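PDB 6JIX: taurine:2-oxoglutarate aminotransferase from Bifidobacterium kashiwanohense PV20-2, which probably transfers the amino group of taurine to 2-oxoglutarate with the help of the cofactor pyridoxal 5'-phosphate, as a class-III aminotransferase. Local coordinates for residues Ser138-Ile148 and Ala153-Thr162; Gly257-Phe265 and Tyr331-Val340. All blocks are in the same frame, centred on the assembly; numbering follows the deposited sequence.

Interaction 1. Residues Ser138-Ile148 and Ala153-Thr162; sequences SCYRSYHGSTI and ASGDWRRFAT. With PLP (pyridoxal-5'-phosphate), chain G.
Tyr-143 lies between the guanidinium of Arg-158, stacked flat on one ring face, and the backbone N of Gly-145 over the centre of the other, while PLP C4A sits at its edge. The loop after strand 135-139 lines part of the PLP pocket of this class-III aminotransferase. The stack is a cation-pi contact, Arg-158 CZ standing 3.6 Å from the Tyr-143 ring centroid with the planes 17° apart. With CG anti to the backbone N (chi1 -178°), the Tyr-143 ring reaches PLP at its CE2 edge. A salt bridge joins Arg-158 NH2 to Asp-156 OD1 at 3.1 Å, the oxygen lying in the guanidinium plane, which probably fixes the rotation of the group against the ring; OD1 is also bonded by Asn-225. At the Tyr-140 ring, Arg-159 NH2 approaches the edge in plane. The His-144 ring has Ala-153 O and Ser-154 CA at its edge, and its ND1 bonds Asp-252. The two segments are also tied through their backbones: Ser-142 O accepts from Gly-155 N, above the carbonyl plane, and from Asp-156 N. Ser-138 OG donates to Ala-153 O on a lone pair, and His-144 N bonds Ser-154 OG at 2.6 Å.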
# COMPACT_ATOMS: atom_id res chain seq x y z
N SER A 138 -11.57 17.88 -4.31
CA SER A 138 -11.62 16.74 -5.23
C SER A 138 -13.06 16.53 -5.69
O SER A 138 -14.01 17.04 -5.08
CB SER A 138 -11.06 15.46 -4.61
OG SER A 138 -11.59 15.25 -3.32
N CYS A 139 -13.20 15.75 -6.76
CA CYS A 139 -14.49 15.61 -7.43
C CYS A 139 -15.36 14.58 -6.74
O CYS A 139 -14.87 13.55 -6.26
CB CYS A 139 -14.31 15.21 -8.88
SG CYS A 139 -13.17 16.22 -9.81
N TYR A 140 -16.67 14.85 -6.71
CA TYR A 140 -17.64 13.86 -6.23
C TYR A 140 -17.64 12.61 -7.11
O TYR A 140 -17.77 11.49 -6.60
CB TYR A 140 -19.04 14.48 -6.18
CG TYR A 140 -19.37 15.22 -4.91
CD1 TYR A 140 -19.34 14.59 -3.68
CD2 TYR A 140 -19.74 16.57 -4.94
CE1 TYR A 140 -19.66 15.29 -2.50
CE2 TYR A 140 -20.06 17.27 -3.77
CZ TYR A 140 -20.02 16.62 -2.56
OH TYR A 140 -20.34 17.31 -1.39
N ARG A 141 -17.49 12.78 -8.42
CA ARG A 141 -17.44 11.65 -9.35
C ARG A 141 -15.98 11.25 -9.53
O ARG A 141 -15.32 11.59 -10.52
CB ARG A 141 -18.09 12.00 -10.68
CG ARG A 141 -19.59 11.84 -10.75
CD ARG A 141 -20.14 12.66 -11.91
NE ARG A 141 -21.59 12.52 -12.09
CZ ARG A 141 -22.39 13.50 -12.47
NH1 ARG A 141 -21.90 14.71 -12.70
NH2 ARG A 141 -23.69 13.28 -12.61
N SER A 142 -15.48 10.49 -8.57
CA SER A 142 -14.07 10.13 -8.56
C SER A 142 -13.83 9.00 -7.57
O SER A 142 -14.60 8.83 -6.61
CB SER A 142 -13.18 11.33 -8.22
OG SER A 142 -13.08 11.54 -6.81
N TYR A 143 -12.78 8.23 -7.82
CA TYR A 143 -12.25 7.26 -6.86
C TYR A 143 -10.74 7.39 -6.80
O TYR A 143 -10.07 7.40 -7.85
CB TYR A 143 -12.65 5.83 -7.22
CG TYR A 143 -12.15 4.80 -6.22
CD1 TYR A 143 -12.72 4.69 -4.96
CD2 TYR A 143 -11.09 3.94 -6.54
CE1 TYR A 143 -12.27 3.75 -4.03
CE2 TYR A 143 -10.63 2.99 -5.62
CZ TYR A 143 -11.22 2.90 -4.36
OH TYR A 143 -10.77 1.96 -3.43
N HIS A 144 -10.20 7.48 -5.58
CA HIS A 144 -8.76 7.65 -5.36
C HIS A 144 -8.14 6.64 -4.40
O HIS A 144 -6.97 6.79 -4.05
CB HIS A 144 -8.47 9.06 -4.83
CG HIS A 144 -8.85 10.14 -5.79
ND1 HIS A 144 -8.14 10.41 -6.94
CD2 HIS A 144 -9.89 11.02 -5.77
CE1 HIS A 144 -8.71 11.41 -7.58
NE2 HIS A 144 -9.77 11.81 -6.89
N GLY A 145 -8.90 5.65 -3.93
CA GLY A 145 -8.39 4.66 -3.01
C GLY A 145 -9.29 4.51 -1.80
O GLY A 145 -10.23 5.28 -1.59
N SER A 146 -8.96 3.51 -0.98
CA SER A 146 -9.84 3.11 0.11
C SER A 146 -9.27 3.40 1.50
O SER A 146 -10.02 3.34 2.48
CB SER A 146 -10.16 1.61 0.01
OG SER A 146 -9.01 0.89 -0.36
N THR A 147 -7.99 3.72 1.61
CA THR A 147 -7.47 4.09 2.91
C THR A 147 -8.03 5.45 3.33
O THR A 147 -8.52 6.22 2.50
CB THR A 147 -5.93 4.07 2.89
OG1 THR A 147 -5.45 4.71 1.70
CG2 THR A 147 -5.42 2.65 2.87
N ILE A 148 -7.98 5.74 4.64
CA ILE A 148 -8.75 6.86 5.18
C ILE A 148 -8.46 8.15 4.42
O ILE A 148 -9.37 8.95 4.16
CB ILE A 148 -8.48 7.02 6.70
CG1 ILE A 148 -8.86 5.71 7.43
CG2 ILE A 148 -9.23 8.24 7.27
CD1 ILE A 148 -9.03 5.84 8.91
N ALA A 153 -10.80 11.67 0.18
CA ALA A 153 -10.67 12.43 -1.06
C ALA A 153 -11.56 11.87 -2.17
O ALA A 153 -11.92 12.62 -3.08
CB ALA A 153 -9.21 12.45 -1.51
N SER A 154 -11.93 10.60 -2.09
CA SER A 154 -12.75 9.98 -3.13
C SER A 154 -14.19 10.45 -3.06
O SER A 154 -14.74 10.68 -1.97
CB SER A 154 -12.68 8.46 -3.02
OG SER A 154 -11.36 8.05 -3.27
N GLY A 155 -14.81 10.59 -4.23
CA GLY A 155 -16.19 11.04 -4.32
C GLY A 155 -17.26 9.97 -4.18
O GLY A 155 -18.30 10.22 -3.55
N ASP A 156 -17.03 8.78 -4.74
CA ASP A 156 -18.13 7.83 -4.80
C ASP A 156 -18.40 7.23 -3.41
O ASP A 156 -17.62 7.39 -2.46
CB ASP A 156 -17.89 6.76 -5.88
CG ASP A 156 -16.76 5.76 -5.55
OD1 ASP A 156 -16.11 5.28 -6.52
OD2 ASP A 156 -16.53 5.44 -4.35
N TRP A 157 -19.53 6.53 -3.31
CA TRP A 157 -20.12 6.16 -2.03
C TRP A 157 -19.25 5.21 -1.22
O TRP A 157 -19.56 4.98 -0.05
CB TRP A 157 -21.50 5.54 -2.27
CG TRP A 157 -21.55 4.44 -3.32
CD1 TRP A 157 -21.98 4.55 -4.61
CD2 TRP A 157 -21.19 3.05 -3.14
NE1 TRP A 157 -21.89 3.34 -5.25
CE2 TRP A 157 -21.42 2.40 -4.37
CE3 TRP A 157 -20.71 2.31 -2.06
CZ2 TRP A 157 -21.17 1.04 -4.55
CZ3 TRP A 157 -20.45 0.95 -2.24
CH2 TRP A 157 -20.68 0.34 -3.48
N ARG A 158 -18.18 4.65 -1.79
CA ARG A 158 -17.28 3.83 -0.99
C ARG A 158 -16.59 4.62 0.11
O ARG A 158 -16.00 4.02 1.02
CB ARG A 158 -16.25 3.16 -1.90
CG ARG A 158 -16.86 2.08 -2.81
CD ARG A 158 -15.80 1.42 -3.65
NE ARG A 158 -15.50 2.23 -4.82
CZ ARG A 158 -14.68 1.84 -5.80
NH1 ARG A 158 -14.08 0.66 -5.72
NH2 ARG A 158 -14.47 2.62 -6.84
N ARG A 159 -16.65 5.96 0.04
CA ARG A 159 -16.16 6.84 1.10
C ARG A 159 -17.04 6.80 2.36
O ARG A 159 -16.53 7.08 3.45
CB ARG A 159 -16.08 8.27 0.55
CG ARG A 159 -16.38 9.36 1.57
CD ARG A 159 -15.93 10.71 1.06
NE ARG A 159 -16.69 11.08 -0.12
CZ ARG A 159 -17.87 11.69 -0.08
NH1 ARG A 159 -18.42 11.99 1.08
NH2 ARG A 159 -18.51 11.99 -1.21
N PHE A 160 -18.33 6.45 2.24
CA PHE A 160 -19.24 6.55 3.38
C PHE A 160 -18.78 5.67 4.54
O PHE A 160 -18.86 6.07 5.71
CB PHE A 160 -20.67 6.19 2.96
CG PHE A 160 -21.23 7.06 1.85
CD1 PHE A 160 -20.55 8.20 1.42
CD2 PHE A 160 -22.44 6.74 1.25
CE1 PHE A 160 -21.06 9.00 0.37
CE2 PHE A 160 -22.96 7.52 0.22
CZ PHE A 160 -22.27 8.66 -0.23
N ALA A 161 -18.32 4.45 4.24
CA ALA A 161 -17.79 3.58 5.29
C ALA A 161 -16.58 4.21 5.95
O ALA A 161 -16.48 4.25 7.18
CB ALA A 161 -17.43 2.21 4.72
N THR A 162 -15.65 4.75 5.15
CA THR A 162 -14.48 5.39 5.74
C THR A 162 -14.88 6.54 6.66
O THR A 162 -14.16 6.87 7.61
CB THR A 162 -13.51 5.87 4.66
OG1 THR A 162 -13.07 4.76 3.87
CG2 THR A 162 -12.29 6.50 5.30
N1 PLP G . -7.05 6.05 -8.35
C2 PLP G . -7.76 5.56 -9.37
C2A PLP G . -8.11 6.43 -10.56
C3 PLP G . -8.22 4.22 -9.34
O3 PLP G . -8.96 3.69 -10.38
C4 PLP G . -7.91 3.41 -8.27
C4A PLP G . -8.42 1.94 -8.28
O4A PLP G . -9.44 1.64 -8.91
C5 PLP G . -7.14 3.98 -7.21
C6 PLP G . -6.71 5.31 -7.28
C5A PLP G . -6.76 3.09 -5.97
O4P PLP G . -5.69 2.30 -6.38
P PLP G . -5.26 0.99 -5.51
O1P PLP G . -3.99 0.45 -6.00
O2P PLP G . -4.95 1.36 -4.11
O3P PLP G . -6.52 -0.12 -5.56

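Interaction 2. Residues Gly257-Phe265 and Tyr331-Val340; sequences GFGRTGKMF and YLEHDVCAHV
A glycine-rich loop between strands 248-252 and 276-279 of the large mixed sheet packs here against the junction of helices 318-333 and 336-357. Tyr-331 and Phe-258 meet with ring planes 24° apart but slid so far that they barely overlap, their centroids 5.9 Å from each other. The nearer touch is Phe-258 CB against Tyr-331 CE2 at 3.6 Å, and the carbonyl carbon of Phe-258 lies over one face of the tyrosine ring. Met-264 comes in obliquely as a Met-aromatic contact, SD 5.2 Å from the Tyr-331 centroid. Its chain starts out extended from the backbone N (chi1 -170°) and then bends at chi2 and chi3, bringing CE among Tyr-331 CB, Leu-332 CD2 and Cys-337 SG. Cys-337 lies closest to the loop backbone: its CB meets Gly-262 O, and its SG is 3.5 Å from Met-264 N. Val-340, one turn further on, lays CG1 against Gly-259 O at 3.4 Å, where the type I turn from Gly-259 to Gly-262 closes. Between the helices, the first ends in a Schellman motif with Asp-335, at positive phi, as its C-prime residue; the same Asp-335 caps the next helix, its OD1 accepting from Ala-338 N at 3.2 Å. Around this largely apolar contact, Tyr-331 OH bonds Gly-282 O, Arg-260 reaches Leu-369 O beside strand 370-376, and helix 89-102 brings Val-101 against Met-264 and Leu-332.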
# COMPACT_ATOMS: atom_id res chain seq x y z
N GLY A 257 -3.18 5.96 -16.79
CA GLY A 257 -1.80 6.08 -17.19
C GLY A 257 -1.30 4.90 -18.02
O GLY A 257 -1.96 3.87 -18.19
N PHE A 258 -0.12 5.09 -18.60
CA PHE A 258 0.63 4.05 -19.31
C PHE A 258 -0.12 3.51 -20.53
O PHE A 258 -0.42 2.32 -20.65
CB PHE A 258 1.04 2.96 -18.31
CG PHE A 258 1.97 3.48 -17.26
CD1 PHE A 258 3.29 3.77 -17.57
CD2 PHE A 258 1.52 3.79 -15.98
CE1 PHE A 258 4.14 4.30 -16.62
CE2 PHE A 258 2.37 4.32 -15.02
CZ PHE A 258 3.67 4.58 -15.34
N GLY A 259 -0.41 4.43 -21.46
CA GLY A 259 -0.92 4.08 -22.76
C GLY A 259 -2.41 3.87 -22.84
O GLY A 259 -2.94 3.72 -23.96
N ARG A 260 -3.10 3.83 -21.70
CA ARG A 260 -4.53 3.54 -21.68
C ARG A 260 -5.31 4.39 -22.69
O ARG A 260 -6.22 3.89 -23.36
CB ARG A 260 -5.05 3.76 -20.26
CG ARG A 260 -6.49 3.36 -20.08
CD ARG A 260 -6.78 2.13 -20.92
NE ARG A 260 -6.10 0.98 -20.37
CZ ARG A 260 -6.38 -0.26 -20.73
NH1 ARG A 260 -7.33 -0.47 -21.64
NH2 ARG A 260 -5.74 -1.28 -20.18
N THR A 261 -4.95 5.68 -22.82
CA THR A 261 -5.70 6.63 -23.62
C THR A 261 -5.05 6.94 -24.96
O THR A 261 -5.54 7.82 -25.69
CB THR A 261 -5.88 7.95 -22.85
OG1 THR A 261 -4.63 8.65 -22.79
CG2 THR A 261 -6.45 7.67 -21.43
N GLY A 262 -3.93 6.29 -25.29
CA GLY A 262 -3.17 6.60 -26.48
C GLY A 262 -1.97 7.50 -26.25
O GLY A 262 -1.16 7.67 -27.16
N LYS A 263 -1.84 8.07 -25.06
CA LYS A 263 -0.67 8.83 -24.65
C LYS A 263 -0.08 8.16 -23.42
O LYS A 263 -0.75 7.36 -22.75
CB LYS A 263 -1.05 10.30 -24.36
CG LYS A 263 -1.25 11.18 -25.61
CD LYS A 263 -0.10 12.19 -25.75
CE LYS A 263 -0.27 13.08 -26.96
NZ LYS A 263 -1.71 13.16 -27.29
N MET A 264 1.19 8.44 -23.13
CA MET A 264 1.79 7.77 -21.97
C MET A 264 1.03 8.10 -20.69
O MET A 264 0.73 7.21 -19.88
CB MET A 264 3.27 8.12 -21.84
CG MET A 264 4.00 7.25 -20.81
SD MET A 264 4.42 5.55 -21.35
CE MET A 264 4.37 5.73 -23.13
N PHE A 265 0.68 9.37 -20.48
CA PHE A 265 -0.18 9.75 -19.38
C PHE A 265 -1.39 10.47 -19.93
O PHE A 265 -1.28 11.25 -20.88
CB PHE A 265 0.56 10.63 -18.37
CG PHE A 265 1.76 9.96 -17.77
CD1 PHE A 265 1.61 8.80 -17.01
CD2 PHE A 265 3.04 10.47 -17.98
CE1 PHE A 265 2.73 8.16 -16.45
CE2 PHE A 265 4.16 9.83 -17.43
CZ PHE A 265 4.00 8.68 -16.67
N TYR A 331 6.55 -0.31 -23.47
CA TYR A 331 5.63 0.69 -24.00
C TYR A 331 6.32 1.50 -25.07
O TYR A 331 5.78 1.72 -26.16
CB TYR A 331 5.11 1.63 -22.90
CG TYR A 331 4.15 1.04 -21.89
CD1 TYR A 331 3.02 0.35 -22.30
CD2 TYR A 331 4.39 1.17 -20.52
CE1 TYR A 331 2.16 -0.19 -21.37
CE2 TYR A 331 3.54 0.64 -19.59
CZ TYR A 331 2.42 -0.04 -20.01
OH TYR A 331 1.56 -0.58 -19.08
N LEU A 332 7.56 1.92 -24.78
CA LEU A 332 8.29 2.80 -25.68
C LEU A 332 8.78 2.03 -26.91
O LEU A 332 8.45 2.38 -28.05
CB LEU A 332 9.45 3.45 -24.94
CG LEU A 332 9.08 4.35 -23.74
CD1 LEU A 332 10.31 4.96 -23.08
CD2 LEU A 332 8.10 5.44 -24.17
N GLU A 333 9.56 0.95 -26.68
CA GLU A 333 10.21 0.26 -27.79
C GLU A 333 9.20 -0.29 -28.79
O GLU A 333 9.46 -0.28 -30.00
CB GLU A 333 11.11 -0.86 -27.27
CG GLU A 333 12.46 -0.36 -26.77
CD GLU A 333 13.11 -1.29 -25.74
OE1 GLU A 333 13.03 -2.54 -25.89
OE2 GLU A 333 13.73 -0.77 -24.79
N HIS A 334 8.03 -0.73 -28.32
CA HIS A 334 7.01 -1.34 -29.18
C HIS A 334 5.94 -0.35 -29.58
O HIS A 334 4.86 -0.76 -30.02
CB HIS A 334 6.38 -2.55 -28.51
CG HIS A 334 7.28 -3.75 -28.48
ND1 HIS A 334 7.00 -4.90 -29.18
CD2 HIS A 334 8.46 -3.96 -27.86
CE1 HIS A 334 7.96 -5.78 -28.97
NE2 HIS A 334 8.86 -5.24 -28.17
N ASP A 335 6.20 0.94 -29.38
CA ASP A 335 5.29 2.03 -29.69
C ASP A 335 3.85 1.63 -29.39
O ASP A 335 2.99 1.51 -30.28
CB ASP A 335 5.46 2.52 -31.13
CG ASP A 335 5.06 4.00 -31.28
OD1 ASP A 335 4.26 4.51 -30.43
OD2 ASP A 335 5.57 4.66 -32.23
N VAL A 336 3.59 1.38 -28.11
CA VAL A 336 2.28 0.90 -27.70
C VAL A 336 1.25 2.02 -27.80
O VAL A 336 0.08 1.76 -28.12
CB VAL A 336 2.36 0.28 -26.29
CG1 VAL A 336 0.97 0.05 -25.73
CG2 VAL A 336 3.09 -1.05 -26.37
N CYS A 337 1.64 3.27 -27.56
CA CYS A 337 0.68 4.37 -27.72
C CYS A 337 0.16 4.43 -29.15
O CYS A 337 -1.06 4.53 -29.38
CB CYS A 337 1.33 5.69 -27.33
SG CYS A 337 1.49 5.89 -25.55
N ALA A 338 1.06 4.37 -30.14
CA ALA A 338 0.62 4.44 -31.53
C ALA A 338 -0.30 3.29 -31.87
O ALA A 338 -1.30 3.46 -32.58
CB ALA A 338 1.82 4.48 -32.46
N HIS A 339 0.00 2.10 -31.36
CA HIS A 339 -0.88 0.96 -31.58
C HIS A 339 -2.22 1.16 -30.90
O HIS A 339 -3.25 0.70 -31.41
CB HIS A 339 -0.22 -0.33 -31.10
CG HIS A 339 -1.13 -1.52 -31.18
ND1 HIS A 339 -1.46 -2.11 -32.38
CD2 HIS A 339 -1.82 -2.18 -30.23
CE1 HIS A 339 -2.31 -3.10 -32.16
NE2 HIS A 339 -2.53 -3.18 -30.86
N VAL A 340 -2.23 1.81 -29.73
CA VAL A 340 -3.48 2.06 -29.03
C VAL A 340 -4.34 3.02 -29.84
O VAL A 340 -5.54 2.79 -30.02
CB VAL A 340 -3.22 2.57 -27.60
CG1 VAL A 340 -4.54 3.00 -26.92
CG2 VAL A 340 -2.54 1.51 -26.78

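Overall arrangement
Interactions 1 and 2 fall on opposite sides of the chain's centre, with their own centres 28 Å apart and their nearest atoms about 11 Å apart, so they do not touch. Interaction 1 takes part directly in the cofactor pocket: Tyr-143, His-144 and Gly-145 touch PLP, and the Arg-158 side chain is about 5 Å from a bound glutamate. Interaction 2 lies farther from the cofactor: the Phe-258 side chain is about 7 Å from that of Lys-281, a PLP-binding residue, and the Arg-260 side chain about 10 Å from PLP. The second subunit touches interaction 1 at Ser-146, Thr-147, Ile-148, Ala-161 and Thr-162, whereas no other chain touches interaction 2.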